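Local coordinates for protein monalysin (PDB 4MKO) that forms beta-barrel pores in host membranes, damaging the Drosophila gut and lysing cells as a virulence factor of Pseudomonas entomophila, at residues Y7-K11 / Q28-D33; Y51-V55 / F222-A228; V97-I103 / P232-Y236; L176-S180 / V208-Y213. The contacts are given in a common frame with arbitrary orientation. Where two conformers were deposited one is given. Residue numbers count along the deposited sequence, not the author numbering.

Interaction 1. Residues Y7-K11 / Q28-D33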
loop_
_atom_site.group_PDB
_atom_site.type_symbol
_atom_site.label_atom_id
_atom_site.label_comp_id
_atom_site.label_asym_id
_atom_site.label_seq_id
_atom_site.Cartn_x
_atom_site.Cartn_y
_atom_site.Cartn_z
ATOM N N TYR A 7 -5.720 -1.421 14.650
ATOM C CA TYR A 7 -4.423 -0.933 14.196
ATOM C C TYR A 7 -4.239 0.546 14.500
ATOM O O TYR A 7 -5.210 1.302 14.372
ATOM C CB TYR A 7 -4.212 -1.213 12.694
ATOM C CG TYR A 7 -4.390 -2.672 12.335
ATOM C CD1 TYR A 7 -3.522 -3.643 12.830
ATOM C CD2 TYR A 7 -5.440 -3.087 11.520
ATOM C CE1 TYR A 7 -3.704 -4.992 12.537
ATOM C CE2 TYR A 7 -5.621 -4.432 11.207
ATOM C CZ TYR A 7 -4.749 -5.380 11.719
ATOM O OH TYR A 7 -4.905 -6.707 11.407
ATOM N N PRO A 8 -3.014 0.959 14.901
ATOM C CA PRO A 8 -2.776 2.381 15.209
ATOM C C PRO A 8 -2.605 3.189 13.915
ATOM O O PRO A 8 -2.538 2.601 12.833
ATOM C CB PRO A 8 -1.457 2.344 15.989
ATOM C CG PRO A 8 -0.719 1.183 15.387
ATOM C CD PRO A 8 -1.784 0.157 15.088
ATOM N N THR A 9 -2.485 4.518 14.049
ATOM C CA THR A 9 -2.270 5.440 12.927
ATOM C C THR A 9 -0.861 6.031 13.054
ATOM O O THR A 9 -0.469 6.477 14.134
ATOM C CB THR A 9 -3.352 6.532 12.918
ATOM O OG1 THR A 9 -4.625 5.910 12.798
ATOM C CG2 THR A 9 -3.170 7.537 11.767
ATOM N N LYS A 10 -0.095 6.013 11.957
ATOM C CA LYS A 10 1.289 6.486 11.954
ATOM C C LYS A 10 1.492 7.519 10.865
ATOM O O LYS A 10 0.923 7.382 9.787
ATOM C CB LYS A 10 2.273 5.322 11.759
ATOM C CG LYS A 10 2.140 4.192 12.787
ATOM C CD LYS A 10 2.577 4.663 14.173
ATOM C CE LYS A 10 2.137 3.724 15.255
ATOM N NZ LYS A 10 2.574 4.241 16.581
ATOM N N LYS A 11 2.308 8.543 11.146
ATOM C CA LYS A 11 2.595 9.592 10.169
ATOM C C LYS A 11 4.097 9.575 9.837
ATOM O O LYS A 11 4.911 9.919 10.688
ATOM C CB LYS A 11 2.168 10.962 10.722
ATOM C CG LYS A 11 2.420 12.135 9.777
ATOM C CD LYS A 11 1.861 13.410 10.401
ATOM C CE LYS A 11 2.071 14.623 9.535
ATOM N NZ LYS A 11 1.561 15.857 10.197
ATOM N N GLN A 28 1.160 -6.321 12.299
ATOM C CA GLN A 28 0.625 -6.681 10.975
ATOM C C GLN A 28 0.562 -5.455 10.062
ATOM O O GLN A 28 0.773 -5.570 8.860
ATOM C CB GLN A 28 -0.802 -7.240 11.097
ATOM C CG GLN A 28 -0.901 -8.666 11.620
ATOM C CD GLN A 28 -2.349 -9.036 11.789
ATOM O OE1 GLN A 28 -3.098 -8.391 12.538
ATOM N NE2 GLN A 28 -2.783 -10.062 11.077
ATOM N N GLY A 29 0.178 -4.315 10.622
ATOM C CA GLY A 29 -0.001 -3.118 9.809
ATOM C C GLY A 29 -0.537 -1.930 10.571
ATOM O O GLY A 29 -0.857 -2.018 11.762
ATOM N N CYS A 30 -0.565 -0.785 9.892
ATOM C CA CYS A 30 -1.008 0.444 10.512
ATOM C C CYS A 30 -1.723 1.331 9.502
ATOM O O CYS A 30 -1.465 1.233 8.295
ATOM C CB CYS A 30 0.164 1.167 11.180
ATOM S SG CYS A 30 1.491 1.693 10.051
ATOM N N TRP A 31 -2.639 2.171 9.999
ATOM C CA TRP A 31 -3.268 3.213 9.185
ATOM C C TRP A 31 -2.181 4.263 9.017
ATOM O O TRP A 31 -1.350 4.453 9.913
ATOM C CB TRP A 31 -4.468 3.818 9.915
ATOM C CG TRP A 31 -5.609 2.859 10.063
ATOM C CD1 TRP A 31 -5.837 2.010 11.108
ATOM C CD2 TRP A 31 -6.646 2.607 9.104
ATOM N NE1 TRP A 31 -7.004 1.313 10.901
ATOM C CE2 TRP A 31 -7.506 1.635 9.665
ATOM C CE3 TRP A 31 -6.938 3.115 7.822
ATOM C CZ2 TRP A 31 -8.643 1.161 8.992
ATOM C CZ3 TRP A 31 -8.075 2.655 7.160
ATOM C CH2 TRP A 31 -8.913 1.688 7.741
ATOM N N VAL A 32 -2.155 4.927 7.868
ATOM C CA VAL A 32 -1.132 5.934 7.575
ATOM C C VAL A 32 -1.805 7.294 7.438
ATOM O O VAL A 32 -2.752 7.421 6.662
ATOM C CB VAL A 32 -0.349 5.566 6.276
ATOM C CG1 VAL A 32 0.624 6.686 5.873
ATOM C CG2 VAL A 32 0.397 4.246 6.447
ATOM N N ASP A 33 -1.294 8.298 8.158
ATOM C CA ASP A 33 -1.773 9.685 8.078
ATOM C C ASP A 33 -0.882 10.345 7.021
ATOM O O ASP A 33 0.300 10.624 7.274
ATOM C CB ASP A 33 -1.614 10.380 9.451
ATOM C CG ASP A 33 -1.847 11.887 9.479
ATOM O OD1 ASP A 33 -2.289 12.444 8.452
ATOM O OD2 ASP A 33 -1.592 12.503 10.529
#
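Y7, W31 and D33 give up the most surface where Y7-K11 runs beside Q28-D33. The Y7 ring extends along the start of the second segment, CD1 lying 3.3 Å from G29 O, and its hydroxyl OH donates to Q28 OE1 at 2.7 Å. W31 sets the parallel pairing: its N donates to P8 O (2.9 Å) and its O accepts from K10 N (2.9 Å), while its indole CD1 packs 3.9 Å from Y7 CB. The indole NE1 donates to the backbone O of F4. Two residues on, D33 N donates to K10 O at 2.9 Å; the D33 side chain comes within about 2 Å of a bound zinc ion, and K11 CD lies 3.6 Å from D33 OD2. Strands 9-10 and 29-43, joined through helix 12-20, form a beta-alpha-beta unit, and the C30 SG beside K10 CG (3.8 Å) binds a mercury ion. Three main-chain hydrogen bonds thus fix the parallel register, whereas the bond from the buried phenol ties down the end where pairing has not yet begun.

Interaction 2. Residues Y51-V55 / F222-A228; sequences YTRPV and FSFDWSA
An arginine does the bridging here: R53, on a strand, reaches across to the main chain of a segment that runs alongside without pairing with it. Y51-V55 is extended strand, and F222-D225 passes it in the opposite sense, also extended but loop, before W226-A228 turns into a 3-10 segment. CA atoms face each other at Y51-W226 (7.5 Å), R53-F224 (7.0 Å) and V55-F222 (7.1 Å). R53 (chi1 p, chi2 t, chi3 m) sends NH1 to S223 O at 2.9 Å; water 1 accepts from R53 NH1 (2.9 Å) and S223 N (3.0 Å). R53 NE also donates to P54 O at 2.9 Å. V55 CG1 sits over the ring of F222 (chi1 p), 3.5 Å from its centroid, as a CH-pi contact. Y51 (m) offers a face to the edge of the six-membered ring of W226 (m), a T-shaped pair with centroids 4.8 Å apart and planes at 79°, and Y51 CB meets CD2 of F224 (m) at 4.0 Å. D225 OD1 accepts from S227 N (3.2 Å) in an Asx turn. This is C-terminal chain laid over a sheet face: aromatic rings and the R53 side chain share most of the buried area, and the guanidinium supplies the direct polar link.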
loop_
_atom_site.group_PDB
_atom_site.type_symbol
_atom_site.label_atom_id
_atom_site.label_comp_id
_atom_site.label_asym_id
_atom_site.label_seq_id
_atom_site.Cartn_x
_atom_site.Cartn_y
_atom_site.Cartn_z
ATOM N N TYR A 51 -7.630 12.090 -7.092
ATOM C CA TYR A 51 -7.133 12.457 -5.770
ATOM C C TYR A 51 -6.513 11.179 -5.205
ATOM O O TYR A 51 -7.136 10.113 -5.294
ATOM C CB TYR A 51 -8.265 12.924 -4.835
ATOM C CG TYR A 51 -8.893 14.250 -5.216
ATOM C CD1 TYR A 51 -9.982 14.306 -6.085
ATOM C CD2 TYR A 51 -8.413 15.449 -4.688
ATOM C CE1 TYR A 51 -10.573 15.525 -6.430
ATOM C CE2 TYR A 51 -8.981 16.675 -5.041
ATOM C CZ TYR A 51 -10.068 16.706 -5.904
ATOM O OH TYR A 51 -10.630 17.913 -6.232
ATOM N N THR A 52 -5.300 11.271 -4.642
ATOM C CA THR A 52 -4.638 10.103 -4.051
ATOM C C THR A 52 -4.121 10.448 -2.680
ATOM O O THR A 52 -3.571 11.525 -2.501
ATOM C CB THR A 52 -3.455 9.654 -4.955
ATOM O OG1 THR A 52 -3.970 9.190 -6.191
ATOM C CG2 THR A 52 -2.590 8.547 -4.318
ATOM N N ARG A 53 -4.236 9.519 -1.714
ATOM C CA ARG A 53 -3.604 9.719 -0.411
ATOM C C ARG A 53 -3.163 8.364 0.125
ATOM O O ARG A 53 -3.833 7.366 -0.160
ATOM C CB ARG A 53 -4.522 10.453 0.601
ATOM C CG ARG A 53 -5.823 9.711 0.941
ATOM C CD ARG A 53 -6.336 10.123 2.328
ATOM N NE ARG A 53 -5.442 9.619 3.379
ATOM C CZ ARG A 53 -5.476 9.981 4.661
ATOM N NH1 ARG A 53 -6.375 10.869 5.090
ATOM N NH2 ARG A 53 -4.615 9.464 5.522
ATOM N N PRO A 54 -2.072 8.302 0.921
ATOM C CA PRO A 54 -1.723 7.013 1.556
ATOM C C PRO A 54 -2.765 6.731 2.624
ATOM O O PRO A 54 -3.254 7.676 3.254
ATOM C CB PRO A 54 -0.345 7.278 2.226
ATOM C CG PRO A 54 0.067 8.676 1.819
ATOM C CD PRO A 54 -1.194 9.398 1.393
ATOM N N VAL A 55 -3.097 5.451 2.861
ATOM C CA VAL A 55 -4.087 5.136 3.903
ATOM C C VAL A 55 -3.655 4.019 4.847
ATOM O O VAL A 55 -4.191 3.921 5.955
ATOM C CB VAL A 55 -5.505 4.840 3.330
ATOM C CG1 VAL A 55 -6.164 6.116 2.780
ATOM C CG2 VAL A 55 -5.484 3.712 2.273
ATOM N N PHE A 222 -10.492 7.413 7.510
ATOM C CA PHE A 222 -9.712 8.428 6.799
ATOM C C PHE A 222 -10.659 9.253 5.950
ATOM O O PHE A 222 -11.772 8.815 5.635
ATOM C CB PHE A 222 -8.612 7.803 5.896
ATOM C CG PHE A 222 -9.110 7.008 4.705
ATOM C CD1 PHE A 222 -9.336 7.626 3.476
ATOM C CD2 PHE A 222 -9.313 5.633 4.800
ATOM C CE1 PHE A 222 -9.768 6.891 2.367
ATOM C CE2 PHE A 222 -9.744 4.894 3.684
ATOM C CZ PHE A 222 -9.981 5.529 2.478
ATOM N N SER A 223 -10.167 10.433 5.535
ATOM C CA SER A 223 -10.888 11.347 4.654
ATOM C C SER A 223 -9.922 11.884 3.611
ATOM O O SER A 223 -8.737 12.095 3.913
ATOM C CB SER A 223 -11.460 12.530 5.441
ATOM O OG SER A 223 -12.411 12.127 6.416
ATOM N N PHE A 224 -10.422 12.128 2.404
ATOM C CA PHE A 224 -9.594 12.769 1.388
ATOM C C PHE A 224 -9.595 14.259 1.689
ATOM O O PHE A 224 -10.604 14.816 2.163
ATOM C CB PHE A 224 -10.182 12.581 0.007
ATOM C CG PHE A 224 -9.952 11.224 -0.595
ATOM C CD1 PHE A 224 -10.850 10.190 -0.375
ATOM C CD2 PHE A 224 -8.836 10.978 -1.389
ATOM C CE1 PHE A 224 -10.653 8.937 -0.961
ATOM C CE2 PHE A 224 -8.634 9.718 -1.971
ATOM C CZ PHE A 224 -9.553 8.706 -1.752
ATOM N N ASP A 225 -8.470 14.910 1.383
ATOM C CA ASP A 225 -8.356 16.356 1.524
ATOM C C ASP A 225 -8.523 16.987 0.113
ATOM O O ASP A 225 -7.559 17.068 -0.655
ATOM C CB ASP A 225 -7.028 16.736 2.189
ATOM C CG ASP A 225 -6.737 18.229 2.188
ATOM O OD1 ASP A 225 -7.714 19.039 2.072
ATOM O OD2 ASP A 225 -5.549 18.597 2.264
ATOM N N TRP A 226 -9.759 17.439 -0.216
ATOM C CA TRP A 226 -10.053 17.987 -1.542
ATOM C C TRP A 226 -9.297 19.279 -1.885
ATOM O O TRP A 226 -9.221 19.632 -3.065
ATOM C CB TRP A 226 -11.556 18.183 -1.754
ATOM C CG TRP A 226 -12.409 17.024 -1.318
ATOM C CD1 TRP A 226 -13.443 17.071 -0.430
ATOM C CD2 TRP A 226 -12.358 15.674 -1.808
ATOM N NE1 TRP A 226 -14.045 15.840 -0.334
ATOM C CE2 TRP A 226 -13.383 14.954 -1.149
ATOM C CE3 TRP A 226 -11.517 14.985 -2.712
ATOM C CZ2 TRP A 226 -13.591 13.584 -1.358
ATOM C CZ3 TRP A 226 -11.742 13.630 -2.937
ATOM C CH2 TRP A 226 -12.785 12.950 -2.283
ATOM N N SER A 227 -8.718 19.955 -0.875
ATOM C CA SER A 227 -7.927 21.178 -1.096
ATOM C C SER A 227 -6.687 20.916 -1.953
ATOM O O SER A 227 -6.106 21.874 -2.473
ATOM C CB SER A 227 -7.557 21.849 0.222
ATOM O OG SER A 227 -6.541 21.135 0.903
ATOM N N ALA A 228 -6.299 19.619 -2.150
ATOM C CA ALA A 228 -5.194 19.250 -3.046
ATOM C C ALA A 228 -5.424 19.885 -4.434
ATOM O O ALA A 228 -4.473 20.356 -5.052
ATOM C CB ALA A 228 -5.109 17.733 -3.195
HETATM O O HOH W 1 -8.044 11.491 7.420
#

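Interaction 3. Residues V97-I103 / P232-Y236; sequences VGANIDI and PHRRY
The C-terminal tyrosine is the main bump, and the turn V97-I103 provides its hollow. V97 and G98 lead into a 3-10 segment at A99-D102; across from it, P232-H233 is a short 3-10 segment, after which the chain bends at R234 (phi/psi -113/17) and extends at R235 (-110/129). CA atoms approach to 5.7 Å at N100-Y236 and 7.1 Å at I103-R234. The Y236 ring (chi1 p, chi2 88°) lies flat against the turn: I101 CA stands 3.6 Å from its centroid, 4° off the normal, a CH-pi contact, while I101 CG1 meets Y236 CE2 at 3.7 Å and V97 CG2 lies 3.8 Å from Y236 OH. That hydroxyl hydrogen-bonds D40 O on strand 29-43. The second bump points the other way. I103 (chi1 p, chi2 t) inserts CD1 into the bend, 3.7 Å from H233 O, 3.7 Å from R234 C and 3.9 Å from Y236 CB. N100 (chi1 t) donates from ND2 to Y236 OXT at 3.1 Å, and its OD1 takes R116 NH2. The contact joins the chain's end to the probable pore-forming region by mutual apolar insertion; the neutral N100 amide adds one directional hydrogen bond to the C-terminal carboxylate without forming an ion pair.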
loop_
_atom_site.group_PDB
_atom_site.type_symbol
_atom_site.label_atom_id
_atom_site.label_comp_id
_atom_site.label_asym_id
_atom_site.label_seq_id
_atom_site.Cartn_x
_atom_site.Cartn_y
_atom_site.Cartn_z
ATOM N N VAL A 97 0.394 4.914 -13.854
ATOM C CA VAL A 97 0.549 6.236 -13.262
ATOM C C VAL A 97 1.969 6.731 -13.517
ATOM O O VAL A 97 2.920 5.944 -13.444
ATOM C CB VAL A 97 0.119 6.341 -11.766
ATOM C CG1 VAL A 97 1.000 5.502 -10.856
ATOM C CG2 VAL A 97 0.070 7.795 -11.299
ATOM N N GLY A 98 2.078 8.030 -13.799
ATOM C CA GLY A 98 3.352 8.698 -14.022
ATOM C C GLY A 98 4.144 8.783 -12.735
ATOM O O GLY A 98 3.568 8.841 -11.644
ATOM N N ALA A 99 5.479 8.838 -12.861
ATOM C CA ALA A 99 6.402 8.917 -11.732
ATOM C C ALA A 99 6.145 10.069 -10.772
ATOM O O ALA A 99 6.501 9.934 -9.589
ATOM C CB ALA A 99 7.835 9.004 -12.246
ATOM N N ASN A 100 5.584 11.219 -11.268
ATOM C CA ASN A 100 5.403 12.435 -10.472
ATOM C C ASN A 100 4.365 12.309 -9.348
ATOM O O ASN A 100 4.332 13.179 -8.475
ATOM C CB ASN A 100 5.124 13.689 -11.327
ATOM C CG ASN A 100 5.627 14.991 -10.684
ATOM O OD1 ASN A 100 6.641 15.028 -9.961
ATOM N ND2 ASN A 100 4.939 16.105 -10.928
ATOM N N ILE A 101 3.602 11.202 -9.307
ATOM C CA ILE A 101 2.633 10.976 -8.227
ATOM C C ILE A 101 3.409 10.856 -6.903
ATOM O O ILE A 101 2.839 11.108 -5.844
ATOM C CB ILE A 101 1.740 9.725 -8.459
ATOM C CG1 ILE A 101 0.576 9.647 -7.415
ATOM C CG2 ILE A 101 2.551 8.425 -8.498
ATOM C CD1 ILE A 101 -0.524 8.634 -7.686
ATOM N N ASP A 102 4.727 10.508 -6.975
ATOM C CA ASP A 102 5.539 10.318 -5.776
ATOM C C ASP A 102 5.590 11.530 -4.851
ATOM O O ASP A 102 5.933 11.363 -3.684
ATOM C CB ASP A 102 6.942 9.804 -6.100
ATOM C CG ASP A 102 7.518 9.005 -4.933
ATOM O OD1 ASP A 102 6.838 8.077 -4.456
ATOM O OD2 ASP A 102 8.639 9.322 -4.497
ATOM N N ILE A 103 5.137 12.729 -5.300
ATOM C CA ILE A 103 5.010 13.887 -4.392
ATOM C C ILE A 103 4.084 13.518 -3.203
ATOM O O ILE A 103 4.192 14.139 -2.147
ATOM C CB ILE A 103 4.527 15.196 -5.080
ATOM C CG1 ILE A 103 3.075 15.068 -5.620
ATOM C CG2 ILE A 103 5.520 15.661 -6.156
ATOM C CD1 ILE A 103 2.354 16.386 -5.744
ATOM N N PRO A 232 -1.088 24.229 -5.733
ATOM C CA PRO A 232 -0.118 23.870 -6.786
ATOM C C PRO A 232 0.965 22.896 -6.325
ATOM O O PRO A 232 1.347 22.033 -7.110
ATOM C CB PRO A 232 0.461 25.218 -7.250
ATOM C CG PRO A 232 -0.013 26.236 -6.252
ATOM C CD PRO A 232 -1.275 25.694 -5.638
ATOM N N HIS A 233 1.406 23.001 -5.052
ATOM C CA HIS A 233 2.440 22.110 -4.517
ATOM C C HIS A 233 1.961 20.663 -4.348
ATOM O O HIS A 233 2.791 19.757 -4.230
ATOM C CB HIS A 233 3.039 22.674 -3.225
ATOM C CG HIS A 233 3.635 24.035 -3.417
ATOM N ND1 HIS A 233 4.609 24.272 -4.381
ATOM C CD2 HIS A 233 3.358 25.196 -2.780
ATOM C CE1 HIS A 233 4.894 25.561 -4.290
ATOM N NE2 HIS A 233 4.176 26.157 -3.336
ATOM N N ARG A 234 0.634 20.430 -4.408
ATOM C CA ARG A 234 0.083 19.064 -4.313
ATOM C C ARG A 234 -0.573 18.569 -5.618
ATOM O O ARG A 234 -1.294 17.576 -5.615
ATOM C CB ARG A 234 -0.859 18.935 -3.114
ATOM C CG ARG A 234 -0.099 19.041 -1.797
ATOM C CD ARG A 234 -0.998 18.820 -0.608
ATOM N NE ARG A 234 -1.886 19.960 -0.356
ATOM C CZ ARG A 234 -3.167 19.858 -0.024
ATOM N NH1 ARG A 234 -3.754 18.666 0.038
ATOM N NH2 ARG A 234 -3.873 20.944 0.257
ATOM N N ARG A 235 -0.271 19.235 -6.740
ATOM C CA ARG A 235 -0.732 18.829 -8.063
ATOM C C ARG A 235 0.496 18.315 -8.818
ATOM O O ARG A 235 1.535 18.985 -8.841
ATOM C CB ARG A 235 -1.376 20.025 -8.800
ATOM C CG ARG A 235 -2.648 20.581 -8.126
ATOM C CD ARG A 235 -3.289 21.685 -8.954
ATOM N NE ARG A 235 -3.629 21.214 -10.301
ATOM C CZ ARG A 235 -4.847 20.864 -10.691
ATOM N NH1 ARG A 235 -5.879 20.996 -9.865
ATOM N NH2 ARG A 235 -5.051 20.413 -11.920
ATOM N N TYR A 236 0.406 17.127 -9.399
ATOM C CA TYR A 236 1.541 16.576 -10.126
ATOM C C TYR A 236 1.252 16.431 -11.614
ATOM O O TYR A 236 0.064 16.511 -12.000
ATOM C CB TYR A 236 1.997 15.246 -9.499
ATOM C CG TYR A 236 1.013 14.102 -9.680
ATOM C CD1 TYR A 236 1.063 13.283 -10.806
ATOM C CD2 TYR A 236 0.051 13.825 -8.712
ATOM C CE1 TYR A 236 0.165 12.228 -10.978
ATOM C CE2 TYR A 236 -0.836 12.757 -8.860
ATOM C CZ TYR A 236 -0.788 11.975 -10.003
ATOM O OH TYR A 236 -1.670 10.935 -10.161
ATOM O OXT TYR A 236 2.209 16.206 -12.387
#

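Interaction 4. Residues L176-S180 / V208-Y213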
loop_
_atom_site.group_PDB
_atom_site.type_symbol
_atom_site.label_atom_id
_atom_site.label_comp_id
_atom_site.label_asym_id
_atom_site.label_seq_id
_atom_site.Cartn_x
_atom_site.Cartn_y
_atom_site.Cartn_z
ATOM N N LEU A 176 -14.814 7.343 -9.144
ATOM C CA LEU A 176 -14.412 5.963 -8.883
ATOM C C LEU A 176 -13.411 5.913 -7.725
ATOM O O LEU A 176 -12.328 6.496 -7.810
ATOM C CB LEU A 176 -13.817 5.319 -10.153
ATOM C CG LEU A 176 -13.415 3.844 -10.045
ATOM C CD1 LEU A 176 -14.631 2.929 -9.809
ATOM C CD2 LEU A 176 -12.672 3.376 -11.302
ATOM N N TYR A 177 -13.780 5.206 -6.651
ATOM C CA TYR A 177 -12.949 5.069 -5.465
ATOM C C TYR A 177 -12.382 3.675 -5.443
ATOM O O TYR A 177 -13.124 2.710 -5.595
ATOM C CB TYR A 177 -13.770 5.289 -4.180
ATOM C CG TYR A 177 -14.148 6.731 -3.938
ATOM C CD1 TYR A 177 -15.193 7.326 -4.642
ATOM C CD2 TYR A 177 -13.470 7.501 -2.996
ATOM C CE1 TYR A 177 -15.534 8.664 -4.435
ATOM C CE2 TYR A 177 -13.820 8.831 -2.760
ATOM C CZ TYR A 177 -14.851 9.407 -3.487
ATOM O OH TYR A 177 -15.217 10.701 -3.238
ATOM N N TYR A 178 -11.071 3.564 -5.257
ATOM C CA TYR A 178 -10.416 2.261 -5.205
ATOM C C TYR A 178 -9.096 2.395 -4.431
ATOM O O TYR A 178 -8.657 3.521 -4.150
ATOM C CB TYR A 178 -10.169 1.707 -6.646
ATOM C CG TYR A 178 -9.128 2.512 -7.395
ATOM C CD1 TYR A 178 -9.463 3.716 -8.018
ATOM C CD2 TYR A 178 -7.787 2.123 -7.402
ATOM C CE1 TYR A 178 -8.502 4.481 -8.679
ATOM C CE2 TYR A 178 -6.812 2.898 -8.030
ATOM C CZ TYR A 178 -7.179 4.066 -8.685
ATOM O OH TYR A 178 -6.213 4.864 -9.259
ATOM N N LEU A 179 -8.464 1.257 -4.100
ATOM C CA LEU A 179 -7.153 1.283 -3.457
ATOM C C LEU A 179 -6.109 0.705 -4.397
ATOM O O LEU A 179 -6.413 -0.190 -5.177
ATOM C CB LEU A 179 -7.119 0.447 -2.156
ATOM C CG LEU A 179 -8.195 0.696 -1.091
ATOM C CD1 LEU A 179 -7.936 -0.206 0.138
ATOM C CD2 LEU A 179 -8.227 2.163 -0.650
ATOM N N SER A 180 -4.851 1.158 -4.251
ATOM C CA SER A 180 -3.720 0.567 -4.948
ATOM C C SER A 180 -2.636 0.310 -3.927
ATOM O O SER A 180 -2.697 0.829 -2.808
ATOM C CB SER A 180 -3.200 1.461 -6.066
ATOM O OG SER A 180 -2.388 2.510 -5.584
ATOM N N VAL A 208 -10.390 -1.864 4.656
ATOM C CA VAL A 208 -10.084 -0.441 4.524
ATOM C C VAL A 208 -11.131 0.305 3.670
ATOM O O VAL A 208 -11.641 1.330 4.101
ATOM C CB VAL A 208 -8.624 -0.219 4.016
ATOM C CG1 VAL A 208 -8.364 1.241 3.606
ATOM C CG2 VAL A 208 -7.606 -0.685 5.045
ATOM N N LEU A 209 -11.383 -0.159 2.456
ATOM C CA LEU A 209 -12.294 0.554 1.551
ATOM C C LEU A 209 -13.761 0.218 1.736
ATOM O O LEU A 209 -14.616 1.110 1.731
ATOM C CB LEU A 209 -11.880 0.295 0.099
ATOM C CG LEU A 209 -12.752 0.957 -1.002
ATOM C CD1 LEU A 209 -12.664 2.496 -0.942
ATOM C CD2 LEU A 209 -12.377 0.440 -2.387
ATOM N N MET A 210 -14.069 -1.070 1.792
ATOM C CA MET A 210 -15.469 -1.496 1.786
ATOM C C MET A 210 -16.159 -1.274 3.117
ATOM O O MET A 210 -17.278 -0.753 3.139
ATOM C CB MET A 210 -15.601 -2.955 1.303
ATOM C CG MET A 210 -14.913 -3.240 -0.057
ATOM S SD MET A 210 -15.319 -2.069 -1.394
ATOM C CE MET A 210 -17.051 -2.571 -1.756
ATOM N N GLU A 211 -15.476 -1.620 4.216
ATOM C CA GLU A 211 -16.047 -1.517 5.557
ATOM C C GLU A 211 -15.718 -0.209 6.297
ATOM O O GLU A 211 -16.558 0.238 7.070
ATOM C CB GLU A 211 -15.673 -2.747 6.402
ATOM C CG GLU A 211 -16.253 -4.022 5.801
ATOM C CD GLU A 211 -15.966 -5.362 6.449
ATOM O OE1 GLU A 211 -15.496 -5.391 7.610
ATOM O OE2 GLU A 211 -16.245 -6.394 5.792
ATOM N N ASN A 212 -14.539 0.405 6.067
ATOM C CA ASN A 212 -14.094 1.593 6.810
ATOM C C ASN A 212 -14.055 2.926 6.082
ATOM O O ASN A 212 -13.625 3.925 6.673
ATOM C CB ASN A 212 -12.730 1.362 7.397
ATOM C CG ASN A 212 -12.822 0.664 8.703
ATOM O OD1 ASN A 212 -13.182 1.273 9.715
ATOM N ND2 ASN A 212 -12.550 -0.638 8.687
ATOM N N TYR A 213 -14.394 2.958 4.825
ATOM C CA TYR A 213 -14.444 4.247 4.172
ATOM C C TYR A 213 -15.826 4.394 3.598
ATOM O O TYR A 213 -16.378 3.446 3.044
ATOM C CB TYR A 213 -13.351 4.442 3.106
ATOM C CG TYR A 213 -13.451 5.799 2.452
ATOM C CD1 TYR A 213 -13.207 6.967 3.179
ATOM C CD2 TYR A 213 -13.868 5.928 1.132
ATOM C CE1 TYR A 213 -13.370 8.228 2.601
ATOM C CE2 TYR A 213 -14.011 7.182 0.537
ATOM C CZ TYR A 213 -13.778 8.327 1.281
ATOM O OH TYR A 213 -13.960 9.555 0.697
HETATM O O HOH W 2 -16.146 11.541 -0.844
#
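L209 lays its isobutyl group over the backbone of strand 173-191, with CD2 4.0 Å from Y177 O and 3.9 Å from Y178 CA, and CD1 4.4 Å from Y177 CB. Its CB also meets L179 CG at 3.9 Å, and the CA atoms of L179 and L209, 7.2 Å apart, are the nearest CA pair of the two segments. L179 also reaches the preceding residue, its CD1 3.8 Å from V208 CG1. Side chains alternate along the strand: Y177 and L179 point to the helix, whereas Y178 points away, stacking with F162 and H149 on the other face of the sheet. The helix finishes in a wider pi-type turn at 208-211, and beyond it the chain brings Y213 back to Y177. The two rings meet obliquely, planes at 34° and centroids 5.7 Å apart, with Y177 CE2 3.5 Å from Y213 OH. Water 2 lies 2.7 Å from Y177 OH and donates a weak hydrogen bond to Y213 OH at 3.3 Å, while Y213 OH is also bonded to N218. K166 NZ, on strand 165-170, hydrogen-bonds the carbonyls of L209, M210 and Y213. The arrangement is that of a helix end packed through aliphatic side chains and an oblique tyrosine pair on one face of a beta-sheet, here in an aerolysin-like, strand-rich fold.

Interaction 4 is fully buried, interactions 1 and 2 are partly so, and interaction 3 lies at the surface. Interactions 1, 2 and 4 all reach the same mixed sheet: V32 and V55 probably join 1 to 2 by a backbone hydrogen bond, the W31 indole packs on V208 and N212 of interaction 4, and Y177 and Y213 touch F224 of interaction 2. The chemistry shifts from main-chain pairing in 7-11/28-33, through aromatic packing with one arginine in 51-55/222-228, to apolar helix-on-sheet packing in 176-180/208-213. At the surface, interaction 3 sets a tyrosine ring against a turn beside an amide-carboxylate hydrogen bond; R234 connects it to interaction 2 through a salt bridge with D225.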